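PDB 1E9R: conjugal transfer protein TRWB from Escherichia coli, which probably couples the DNA-processing complex to the secretion channel in bacterial conjugation, as a ring-shaped hexameric P-loop ATPase that moves DNA. Local coordinates for residues 20-25 with 412-417; 28-33 with 44-49; 56-61 with 341-346; 360-365 with 388-393. One frame throughout, in Å; residues are numbered along the deposited sequence.

Contact 1: residues 20-25 with 412-417; sequences GTRIVS and NRPIAK. With SO4 (sulfate ion), chain J.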
# COMPACT_ATOMS: atom_id res chain seq x y z
N GLY B 20 -21.05 -16.59 -22.83
CA GLY B 20 -20.73 -16.64 -21.41
C GLY B 20 -20.88 -18.01 -20.77
O GLY B 20 -20.68 -19.05 -21.41
N THR B 21 -21.23 -18.01 -19.49
CA THR B 21 -21.40 -19.23 -18.72
C THR B 21 -22.78 -19.87 -18.91
O THR B 21 -23.81 -19.20 -18.79
CB THR B 21 -21.20 -18.97 -17.21
OG1 THR B 21 -19.82 -18.66 -16.97
CG2 THR B 21 -21.59 -20.20 -16.38
N ARG B 22 -22.78 -21.16 -19.21
CA ARG B 22 -24.02 -21.88 -19.40
C ARG B 22 -24.29 -22.67 -18.14
O ARG B 22 -23.39 -23.30 -17.60
CB ARG B 22 -23.90 -22.85 -20.58
CG ARG B 22 -23.70 -22.18 -21.93
CD ARG B 22 -23.33 -23.21 -22.98
NE ARG B 22 -22.04 -23.84 -22.71
CZ ARG B 22 -21.63 -24.97 -23.28
NH1 ARG B 22 -22.40 -25.60 -24.15
NH2 ARG B 22 -20.43 -25.47 -22.99
N ILE B 23 -25.52 -22.62 -17.64
CA ILE B 23 -25.83 -23.41 -16.46
C ILE B 23 -26.83 -24.45 -16.94
O ILE B 23 -27.77 -24.14 -17.68
CB ILE B 23 -26.41 -22.57 -15.30
CG1 ILE B 23 -26.65 -23.48 -14.09
CG2 ILE B 23 -27.65 -21.83 -15.74
CD1 ILE B 23 -27.04 -22.75 -12.81
N VAL B 24 -26.60 -25.68 -16.53
CA VAL B 24 -27.41 -26.81 -16.95
C VAL B 24 -27.87 -27.54 -15.69
O VAL B 24 -27.43 -27.22 -14.59
CB VAL B 24 -26.52 -27.70 -17.88
CG1 VAL B 24 -26.26 -29.06 -17.30
CG2 VAL B 24 -27.14 -27.78 -19.23
N SER B 25 -28.77 -28.51 -15.85
CA SER B 25 -29.27 -29.27 -14.70
C SER B 25 -28.23 -30.32 -14.34
O SER B 25 -27.43 -30.73 -15.20
CB SER B 25 -30.59 -29.96 -15.04
OG SER B 25 -30.37 -31.09 -15.89
N ASN B 412 -14.81 -25.96 -22.01
CA ASN B 412 -16.12 -25.47 -22.39
C ASN B 412 -17.24 -26.38 -21.90
O ASN B 412 -17.92 -27.04 -22.69
CB ASN B 412 -16.15 -25.33 -23.91
CG ASN B 412 -17.39 -24.63 -24.40
OD1 ASN B 412 -17.84 -23.67 -23.79
ND2 ASN B 412 -17.93 -25.10 -25.51
N ARG B 413 -17.44 -26.39 -20.59
CA ARG B 413 -18.48 -27.19 -19.96
C ARG B 413 -19.43 -26.28 -19.22
O ARG B 413 -19.00 -25.32 -18.58
CB ARG B 413 -17.90 -28.15 -18.93
CG ARG B 413 -16.65 -28.85 -19.34
CD ARG B 413 -16.95 -30.06 -20.16
NE ARG B 413 -15.73 -30.82 -20.40
CZ ARG B 413 -15.69 -32.00 -21.02
NH1 ARG B 413 -16.82 -32.55 -21.46
NH2 ARG B 413 -14.52 -32.62 -21.18
N PRO B 414 -20.73 -26.56 -19.29
CA PRO B 414 -21.64 -25.69 -18.54
C PRO B 414 -21.48 -26.03 -17.06
O PRO B 414 -20.86 -27.04 -16.72
CB PRO B 414 -23.01 -26.06 -19.10
CG PRO B 414 -22.84 -27.50 -19.46
CD PRO B 414 -21.48 -27.52 -20.12
N ILE B 415 -22.01 -25.19 -16.17
CA ILE B 415 -21.92 -25.46 -14.75
C ILE B 415 -23.28 -25.99 -14.30
O ILE B 415 -24.29 -25.80 -14.99
CB ILE B 415 -21.60 -24.19 -13.93
CG1 ILE B 415 -22.76 -23.20 -14.05
CG2 ILE B 415 -20.29 -23.57 -14.42
CD1 ILE B 415 -22.60 -21.95 -13.20
N ALA B 416 -23.31 -26.66 -13.15
CA ALA B 416 -24.55 -27.22 -12.64
C ALA B 416 -24.64 -27.15 -11.11
O ALA B 416 -23.64 -27.31 -10.42
CB ALA B 416 -24.66 -28.67 -13.09
N LYS B 417 -25.84 -26.88 -10.60
CA LYS B 417 -26.07 -26.84 -9.17
C LYS B 417 -26.52 -28.25 -8.83
O LYS B 417 -27.60 -28.69 -9.23
CB LYS B 417 -27.17 -25.83 -8.84
CG LYS B 417 -27.49 -25.66 -7.36
CD LYS B 417 -28.64 -24.68 -7.20
CE LYS B 417 -29.12 -24.62 -5.77
NZ LYS B 417 -30.29 -23.71 -5.62
S SO4 J . -32.78 -32.52 -18.50
O1 SO4 J . -32.38 -33.60 -17.56
O2 SO4 J . -31.80 -32.41 -19.60
O3 SO4 J . -34.12 -32.82 -19.04
O4 SO4 J . -32.83 -31.22 -17.79
O HOH W 1 -20.06 -22.73 -18.94
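R22 leaves the backbone with CG anti to its carbonyl carbon (chi1 -65°) and bends at chi3 (-65°). This lays its guanidinium over P414. I415 holds CG1 in the crowded position between its backbone N and carbonyl carbon. I23 has CG1 anti to its backbone N. The two CG1 atoms, I23 and I415, meet obliquely at 3.9 Å. I415 also reaches T21, where its CD1 lies 3.8 Å from T21 CG2.

P414 CD sits over one face of the R22 guanidinium, toward the rim. The tip of R22 points at N412, and the guanidinium and amide planes are close to parallel. R22 NH2 is 3.0 Å from N412 O. The next ring atom, P414 CG, packs against V24 CB at 4.0 Å.

Two backbone bonds join the segments. I415 N donates to R22 O at 2.7 Å, and V24 N donates to I415 O at 2.8 Å. Both donors lie nearly along the C=O axis. The carbonyl of I415 also receives a CA-H contact from I23. One water accepts from R22 N and donates to R413 O, extending the link beyond the paired residues.

The hydroxyl of T21 bonds to L360 O, and A395 of the second subunit packs on T21. S25 OG caps K28 N at the start of helix 26-33 and donates to a sulfate oxygen, O4, at 3.1 Å. Strand 23-24 is a short, weakly bonded parallel strand, outermost within this chain, beside strand 415-419 in the large mixed sheet of a P-loop NTPase fold.

Contact 2: residues 28-33 with 44-49; sequences KLKRMT and GVPMPR. With SO4 (sulfate ion), chain J.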
# COMPACT_ATOMS: atom_id res chain seq x y z
N LYS B 28 -28.42 -33.22 -16.76
CA LYS B 28 -27.88 -32.94 -18.08
C LYS B 28 -26.35 -32.86 -18.12
O LYS B 28 -25.73 -33.26 -19.11
CB LYS B 28 -28.49 -31.64 -18.62
CG LYS B 28 -27.93 -31.25 -19.97
CD LYS B 28 -28.75 -30.15 -20.62
CE LYS B 28 -28.11 -29.70 -21.92
NZ LYS B 28 -28.80 -28.51 -22.47
N LEU B 29 -25.73 -32.36 -17.05
CA LEU B 29 -24.27 -32.29 -17.02
C LEU B 29 -23.69 -33.70 -16.95
O LEU B 29 -22.73 -34.03 -17.67
CB LEU B 29 -23.80 -31.48 -15.81
CG LEU B 29 -22.29 -31.34 -15.57
CD1 LEU B 29 -21.62 -30.73 -16.78
CD2 LEU B 29 -22.04 -30.49 -14.32
N LYS B 30 -24.27 -34.54 -16.09
CA LYS B 30 -23.82 -35.92 -15.93
C LYS B 30 -23.90 -36.59 -17.31
O LYS B 30 -23.04 -37.38 -17.69
CB LYS B 30 -24.73 -36.66 -14.91
CG LYS B 30 -24.74 -35.98 -13.53
CD LYS B 30 -25.64 -36.62 -12.48
CE LYS B 30 -25.58 -35.79 -11.19
NZ LYS B 30 -26.53 -36.20 -10.13
N ARG B 31 -24.93 -36.22 -18.05
CA ARG B 31 -25.15 -36.75 -19.39
C ARG B 31 -24.01 -36.33 -20.30
O ARG B 31 -23.48 -37.13 -21.06
CB ARG B 31 -26.48 -36.20 -19.92
CG ARG B 31 -27.11 -36.98 -21.06
CD ARG B 31 -28.39 -36.30 -21.53
NE ARG B 31 -29.33 -36.11 -20.44
CZ ARG B 31 -30.08 -35.03 -20.29
NH1 ARG B 31 -29.98 -34.05 -21.17
NH2 ARG B 31 -30.92 -34.93 -19.27
N MET B 32 -23.64 -35.05 -20.22
CA MET B 32 -22.58 -34.49 -21.05
C MET B 32 -21.14 -34.87 -20.69
O MET B 32 -20.29 -34.94 -21.57
CB MET B 32 -22.69 -32.96 -21.05
CG MET B 32 -24.01 -32.42 -21.55
SD MET B 32 -24.07 -30.61 -21.44
CE MET B 32 -22.92 -30.17 -22.70
N THR B 33 -20.85 -35.09 -19.40
CA THR B 33 -19.50 -35.45 -19.01
C THR B 33 -19.31 -36.95 -18.98
O THR B 33 -18.18 -37.43 -18.92
CB THR B 33 -19.14 -34.90 -17.63
OG1 THR B 33 -20.03 -35.42 -16.64
CG2 THR B 33 -19.25 -33.41 -17.63
N GLY B 44 -21.54 -36.54 -7.56
CA GLY B 44 -22.41 -37.37 -8.37
C GLY B 44 -22.22 -37.16 -9.86
O GLY B 44 -22.81 -37.88 -10.68
N VAL B 45 -21.41 -36.18 -10.23
CA VAL B 45 -21.17 -35.91 -11.64
C VAL B 45 -19.85 -36.51 -12.08
O VAL B 45 -18.82 -36.26 -11.46
CB VAL B 45 -21.13 -34.40 -11.95
CG1 VAL B 45 -21.06 -34.18 -13.45
CG2 VAL B 45 -22.34 -33.70 -11.35
N PRO B 46 -19.87 -37.33 -13.14
CA PRO B 46 -18.63 -37.95 -13.61
C PRO B 46 -17.65 -36.89 -14.11
O PRO B 46 -18.01 -35.99 -14.88
CB PRO B 46 -19.10 -38.90 -14.71
CG PRO B 46 -20.32 -38.25 -15.22
CD PRO B 46 -21.01 -37.77 -13.96
N MET B 47 -16.41 -37.01 -13.67
CA MET B 47 -15.39 -36.07 -14.03
C MET B 47 -14.72 -36.40 -15.36
O MET B 47 -14.28 -37.53 -15.57
CB MET B 47 -14.35 -36.02 -12.90
CG MET B 47 -13.10 -35.22 -13.21
SD MET B 47 -12.21 -34.81 -11.70
CE MET B 47 -11.46 -33.25 -12.20
N PRO B 48 -14.69 -35.43 -16.28
CA PRO B 48 -14.06 -35.67 -17.58
C PRO B 48 -12.66 -36.17 -17.32
O PRO B 48 -11.90 -35.55 -16.57
CB PRO B 48 -14.06 -34.29 -18.21
CG PRO B 48 -15.32 -33.70 -17.69
CD PRO B 48 -15.31 -34.10 -16.24
N ARG B 49 -12.32 -37.30 -17.91
CA ARG B 49 -11.00 -37.89 -17.74
C ARG B 49 -9.86 -36.92 -18.00
O ARG B 49 -8.88 -36.90 -17.26
CB ARG B 49 -10.85 -39.09 -18.68
CG ARG B 49 -11.39 -40.40 -18.14
CD ARG B 49 -10.30 -41.14 -17.44
NE ARG B 49 -10.63 -42.54 -17.30
CZ ARG B 49 -9.75 -43.47 -16.96
NH1 ARG B 49 -8.49 -43.13 -16.75
NH2 ARG B 49 -10.14 -44.74 -16.84
S SO4 J . -32.78 -32.52 -18.50
O1 SO4 J . -32.38 -33.60 -17.56
O2 SO4 J . -31.80 -32.41 -19.60
O3 SO4 J . -34.12 -32.82 -19.04
O4 SO4 J . -32.83 -31.22 -17.79
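The carbonyl oxygen of P46 is gripped by one hydrogen bond across the contact, from T33 OG1 at 2.7 Å. The hydroxyl lies in the carbonyl plane, on a lone pair. T33 holds OG1 in the crowded position between its backbone N and carbonyl carbon (chi1 60°), which aims it at P46. T33 OG1 is also 3.2 Å from P46 CG, so the hydroxyl lies against the proline ring. The methyl CG2 turns to P48 and meets its CG at 3.9 Å. An alanine here would lose the hydroxyl and the methyl, and would probably loosen the hold of the helix end on both prolines.

V45 fits between two side chains of the helix. Its CG1 touches L29 CG at 3.8 Å, and its CG2 touches K30 CE. The extended K30 chain runs alongside G44, with CE 3.5 Å from G44 O. R31 does not join this contact; its NH1 donates to sulfate O2 at 2.9 Å.

Helix 26-33 therefore packs one side against strand 45-46, which pairs with strand 41-42. L29 and V45 also touch strand 415-419, through A416 and V418. The N of G44 bonds to E72 of helix 66-79.

Contact 3: residues 56-61 with 341-346; sequences LLVNGA and VVLGGS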
# COMPACT_ATOMS: atom_id res chain seq x y z
N LEU B 56 -8.48 -30.02 -9.38
CA LEU B 56 -9.75 -29.54 -8.88
C LEU B 56 -9.64 -28.77 -7.58
O LEU B 56 -9.05 -29.27 -6.60
CB LEU B 56 -10.69 -30.73 -8.66
CG LEU B 56 -12.10 -30.40 -8.16
CD1 LEU B 56 -12.89 -29.78 -9.30
CD2 LEU B 56 -12.80 -31.66 -7.68
N LEU B 57 -10.22 -27.58 -7.55
CA LEU B 57 -10.22 -26.74 -6.37
C LEU B 57 -11.62 -26.74 -5.78
O LEU B 57 -12.57 -26.34 -6.44
CB LEU B 57 -9.78 -25.32 -6.74
CG LEU B 57 -9.60 -24.34 -5.58
CD1 LEU B 57 -8.59 -24.89 -4.58
CD2 LEU B 57 -9.12 -23.01 -6.11
N VAL B 58 -11.77 -27.20 -4.54
CA VAL B 58 -13.08 -27.24 -3.88
C VAL B 58 -13.18 -26.10 -2.88
O VAL B 58 -12.66 -26.18 -1.77
CB VAL B 58 -13.29 -28.57 -3.14
CG1 VAL B 58 -14.66 -28.60 -2.52
CG2 VAL B 58 -13.12 -29.72 -4.10
N ASN B 59 -13.87 -25.03 -3.28
CA ASN B 59 -14.00 -23.82 -2.47
C ASN B 59 -15.33 -23.72 -1.71
O ASN B 59 -16.41 -23.82 -2.29
CB ASN B 59 -13.81 -22.61 -3.40
CG ASN B 59 -13.55 -21.32 -2.66
OD1 ASN B 59 -13.72 -20.25 -3.23
ND2 ASN B 59 -13.12 -21.40 -1.40
N GLY B 60 -15.25 -23.52 -0.39
CA GLY B 60 -16.46 -23.41 0.41
C GLY B 60 -16.17 -23.16 1.87
O GLY B 60 -15.17 -23.64 2.41
N ALA B 61 -17.07 -22.42 2.53
CA ALA B 61 -16.93 -22.10 3.95
C ALA B 61 -17.03 -23.37 4.80
O ALA B 61 -17.30 -24.45 4.28
CB ALA B 61 -18.00 -21.10 4.36
N VAL B 341 -15.17 -26.08 -7.84
CA VAL B 341 -16.42 -26.43 -7.18
C VAL B 341 -16.64 -25.34 -6.14
O VAL B 341 -15.75 -25.04 -5.34
CB VAL B 341 -16.37 -27.80 -6.47
CG1 VAL B 341 -17.71 -28.06 -5.80
CG2 VAL B 341 -16.06 -28.91 -7.46
N VAL B 342 -17.83 -24.74 -6.17
CA VAL B 342 -18.19 -23.69 -5.24
C VAL B 342 -19.28 -24.19 -4.30
O VAL B 342 -20.39 -24.48 -4.75
CB VAL B 342 -18.71 -22.44 -6.00
CG1 VAL B 342 -19.24 -21.41 -5.02
CG2 VAL B 342 -17.60 -21.84 -6.85
N LEU B 343 -18.97 -24.33 -3.02
CA LEU B 343 -19.94 -24.79 -2.02
C LEU B 343 -20.53 -23.59 -1.30
O LEU B 343 -21.29 -23.73 -0.33
CB LEU B 343 -19.27 -25.72 -1.01
CG LEU B 343 -19.10 -27.17 -1.44
CD1 LEU B 343 -18.48 -27.22 -2.81
CD2 LEU B 343 -18.22 -27.90 -0.45
N GLY B 344 -20.16 -22.41 -1.77
CA GLY B 344 -20.67 -21.18 -1.19
C GLY B 344 -20.09 -20.70 0.13
O GLY B 344 -19.90 -21.49 1.08
N GLY B 345 -19.81 -19.40 0.19
CA GLY B 345 -19.28 -18.79 1.40
C GLY B 345 -20.36 -18.53 2.46
O GLY B 345 -21.51 -18.99 2.34
N SER B 346 -19.98 -17.81 3.51
CA SER B 346 -20.89 -17.48 4.59
C SER B 346 -21.47 -16.12 4.26
O SER B 346 -20.85 -15.34 3.54
CB SER B 346 -20.10 -17.45 5.91
OG SER B 346 -20.95 -17.19 7.01
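V341, A61 and N59 have the most surface buried in this parallel strand pair, which belongs to the central sheet of a P-loop NTPase fold. Strand 56-59 runs beside strand 339-342, and both continue into the loops beyond.

V341 is held by its backbone and its side chain. Its N donates to L57 O at 3.0 Å, and its O accepts from N59 N at 2.8 Å. Its CG2, anti to the carbonyl carbon, meets L56 CD1 obliquely at 3.8 Å. V58 lies on the same face of the sheet, which helix 66-79 covers through L69 and L70.

N59 sits on the other face with V342, under M356 of helix 350-360. Its CG is anti to the backbone N (chi1 -164°). The amide ND2 bonds to L315 O on the neighbouring strand 309-315. The carbonyl of N59 accepts the straightest bond of the pair, from L343 N at 2.7 Å and 175°.

A61 follows G60, which fits a Walker A pattern. G60 has no room for a side chain, because a CB would clash with L343 CB. Past this point the backbones stay linked by a weak bond from A61 N to G344 O. S346, further on, bonds through OG to F337 O of the third subunit. The methyl of A61 rests against the turning backbone, with CB 3.9 Å from S346 N.

Contact 4: residues 360-365 with 388-393; sequences LGEHEV and RERVVM
H363 N donates to E389 O at 2.9 Å, and E389 N returns a bond to H363 O at 3.2 Å. Both residues have CG in the crowded position between backbone N and carbonyl carbon, so their side chains lie side by side on one face. H363 NE2 donates to E389 OE2 at 3.0 Å and 173°, in the ring plane and on the anti lone pair. The other oxygen, E389 OE1, is taken by R367. This buried carboxylate probably raises the proton affinity of the ring. V365 CG2 lies over the centre of one ring face. A leucine in place of H363 would lose the NE2 bond and would probably leave E389 OE2 poorly satisfied in a buried place.

E362 reaches between two arginines. Its OE1 accepts from R388 NE at 3.2 Å, on the syn lone pair and in the guanidinium plane. A weaker bond comes from R388 NH2. The ion pair of OE2 with R390 NE is long, and a water joins OE2, weakly, to R390 NH2. R390 NH1 bonds to S357 OG, and its NH2 forms a salt bridge with E354. E364 OE1 pairs with R19.

G361 O accepts from V391 N at 3.1 Å. A water beside it accepts from V392 N at 2.9 Å and may donate to G361 O. L360 CD2 packs on V392 CG2 at 3.7 Å. R390 O takes a bond from R19 of the third subunit. The pairing is that of adjacent antiparallel strands, 362-368 and 384-390, in a small three-stranded sheet at the subunit interfaces.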
# COMPACT_ATOMS: atom_id res chain seq x y z
N LEU B 360 -17.91 -17.92 -11.22
CA LEU B 360 -18.91 -18.68 -11.95
C LEU B 360 -19.16 -17.97 -13.28
O LEU B 360 -19.37 -18.61 -14.30
CB LEU B 360 -20.19 -18.80 -11.11
CG LEU B 360 -20.42 -20.11 -10.33
CD1 LEU B 360 -19.14 -20.88 -10.17
CD2 LEU B 360 -21.00 -19.80 -8.97
N GLY B 361 -19.14 -16.64 -13.25
CA GLY B 361 -19.30 -15.86 -14.46
C GLY B 361 -20.68 -15.39 -14.86
O GLY B 361 -21.68 -15.80 -14.29
N GLU B 362 -20.70 -14.51 -15.86
CA GLU B 362 -21.94 -13.94 -16.40
C GLU B 362 -22.26 -14.57 -17.75
O GLU B 362 -21.44 -15.27 -18.35
CB GLU B 362 -21.81 -12.44 -16.67
CG GLU B 362 -21.25 -11.57 -15.57
CD GLU B 362 -21.44 -10.09 -15.88
OE1 GLU B 362 -21.12 -9.66 -17.02
OE2 GLU B 362 -21.90 -9.36 -14.98
N HIS B 363 -23.46 -14.28 -18.24
CA HIS B 363 -23.87 -14.74 -19.55
C HIS B 363 -24.59 -13.57 -20.22
O HIS B 363 -25.08 -12.68 -19.55
CB HIS B 363 -24.79 -15.99 -19.44
CG HIS B 363 -26.10 -15.76 -18.74
ND1 HIS B 363 -26.89 -16.80 -18.29
CD2 HIS B 363 -26.78 -14.62 -18.45
CE1 HIS B 363 -27.99 -16.31 -17.75
NE2 HIS B 363 -27.95 -14.99 -17.84
N GLU B 364 -24.59 -13.54 -21.55
CA GLU B 364 -25.31 -12.50 -22.25
C GLU B 364 -26.51 -13.27 -22.79
O GLU B 364 -26.36 -14.37 -23.33
CB GLU B 364 -24.48 -11.87 -23.36
CG GLU B 364 -25.08 -10.58 -23.84
CD GLU B 364 -24.10 -9.71 -24.55
OE1 GLU B 364 -23.48 -10.20 -25.52
OE2 GLU B 364 -23.93 -8.54 -24.14
N VAL B 365 -27.69 -12.68 -22.65
CA VAL B 365 -28.92 -13.35 -23.00
C VAL B 365 -29.98 -12.41 -23.61
O VAL B 365 -29.92 -11.20 -23.40
CB VAL B 365 -29.45 -14.01 -21.68
CG1 VAL B 365 -30.93 -14.00 -21.63
CG2 VAL B 365 -28.88 -15.41 -21.53
N ARG B 388 -26.74 -8.64 -19.81
CA ARG B 388 -25.58 -9.32 -19.22
C ARG B 388 -25.88 -9.45 -17.73
O ARG B 388 -26.33 -8.49 -17.09
CB ARG B 388 -24.32 -8.49 -19.40
CG ARG B 388 -23.56 -8.73 -20.68
CD ARG B 388 -22.42 -7.75 -20.73
NE ARG B 388 -21.87 -7.58 -19.39
CZ ARG B 388 -21.56 -6.40 -18.86
NH1 ARG B 388 -21.74 -5.29 -19.56
NH2 ARG B 388 -21.07 -6.34 -17.62
N GLU B 389 -25.65 -10.64 -17.18
CA GLU B 389 -25.92 -10.90 -15.77
C GLU B 389 -25.16 -12.10 -15.22
O GLU B 389 -24.71 -12.96 -15.98
CB GLU B 389 -27.42 -11.10 -15.55
CG GLU B 389 -28.12 -11.85 -16.67
CD GLU B 389 -29.59 -12.12 -16.38
OE1 GLU B 389 -30.29 -11.20 -15.88
OE2 GLU B 389 -30.05 -13.26 -16.65
N ARG B 390 -25.05 -12.16 -13.90
CA ARG B 390 -24.37 -13.26 -13.22
C ARG B 390 -25.26 -14.48 -13.30
O ARG B 390 -26.44 -14.42 -13.00
CB ARG B 390 -24.13 -12.95 -11.73
CG ARG B 390 -23.09 -11.89 -11.44
CD ARG B 390 -21.70 -12.30 -11.91
NE ARG B 390 -20.77 -11.18 -11.81
CZ ARG B 390 -20.31 -10.69 -10.66
NH1 ARG B 390 -20.68 -11.21 -9.49
NH2 ARG B 390 -19.50 -9.64 -10.68
N VAL B 391 -24.68 -15.60 -13.71
CA VAL B 391 -25.45 -16.82 -13.77
C VAL B 391 -25.88 -17.13 -12.34
O VAL B 391 -27.02 -17.54 -12.08
CB VAL B 391 -24.57 -17.96 -14.35
CG1 VAL B 391 -25.28 -19.30 -14.23
CG2 VAL B 391 -24.25 -17.65 -15.81
N VAL B 392 -24.98 -16.89 -11.39
CA VAL B 392 -25.24 -17.11 -9.97
C VAL B 392 -24.92 -15.83 -9.22
O VAL B 392 -23.79 -15.34 -9.29
CB VAL B 392 -24.33 -18.22 -9.39
CG1 VAL B 392 -24.68 -18.45 -7.93
CG2 VAL B 392 -24.48 -19.50 -10.20
N MET B 393 -25.92 -15.28 -8.53
CA MET B 393 -25.75 -14.04 -7.77
C MET B 393 -24.99 -14.27 -6.48
O MET B 393 -25.05 -15.35 -5.90
CB MET B 393 -27.11 -13.45 -7.40
CG MET B 393 -27.65 -12.41 -8.36
SD MET B 393 -29.31 -11.91 -7.85
CE MET B 393 -28.97 -10.62 -6.63
O HOH W 2 -22.22 -16.13 -11.75
O HOH W 3 -19.27 -8.49 -13.35

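Contact 1 lies between contacts 2 and 4, its centre about 11 Å from each. It meets contact 4 through T21, whose N is 3.0 Å from E362 O, a probable hydrogen bond. It meets contact 2 where A416 CB touches L29 CD2 at 3.4 Å. One sulfate, probably from the crystallisation liquor, is bound by S25 of contact 1 and R31 of contact 2. Contact 3 shares the large sheet with contact 1, but their centres are about 16 Å apart. It touches contact 4 where V342 packs on L360. Contact 3 is nearest the probable nucleotide site: it holds G60 of the Walker A pattern, and the L343 side chain is about 5 Å from a bound sulfate. Contacts 3 and 4 both touch the third subunit.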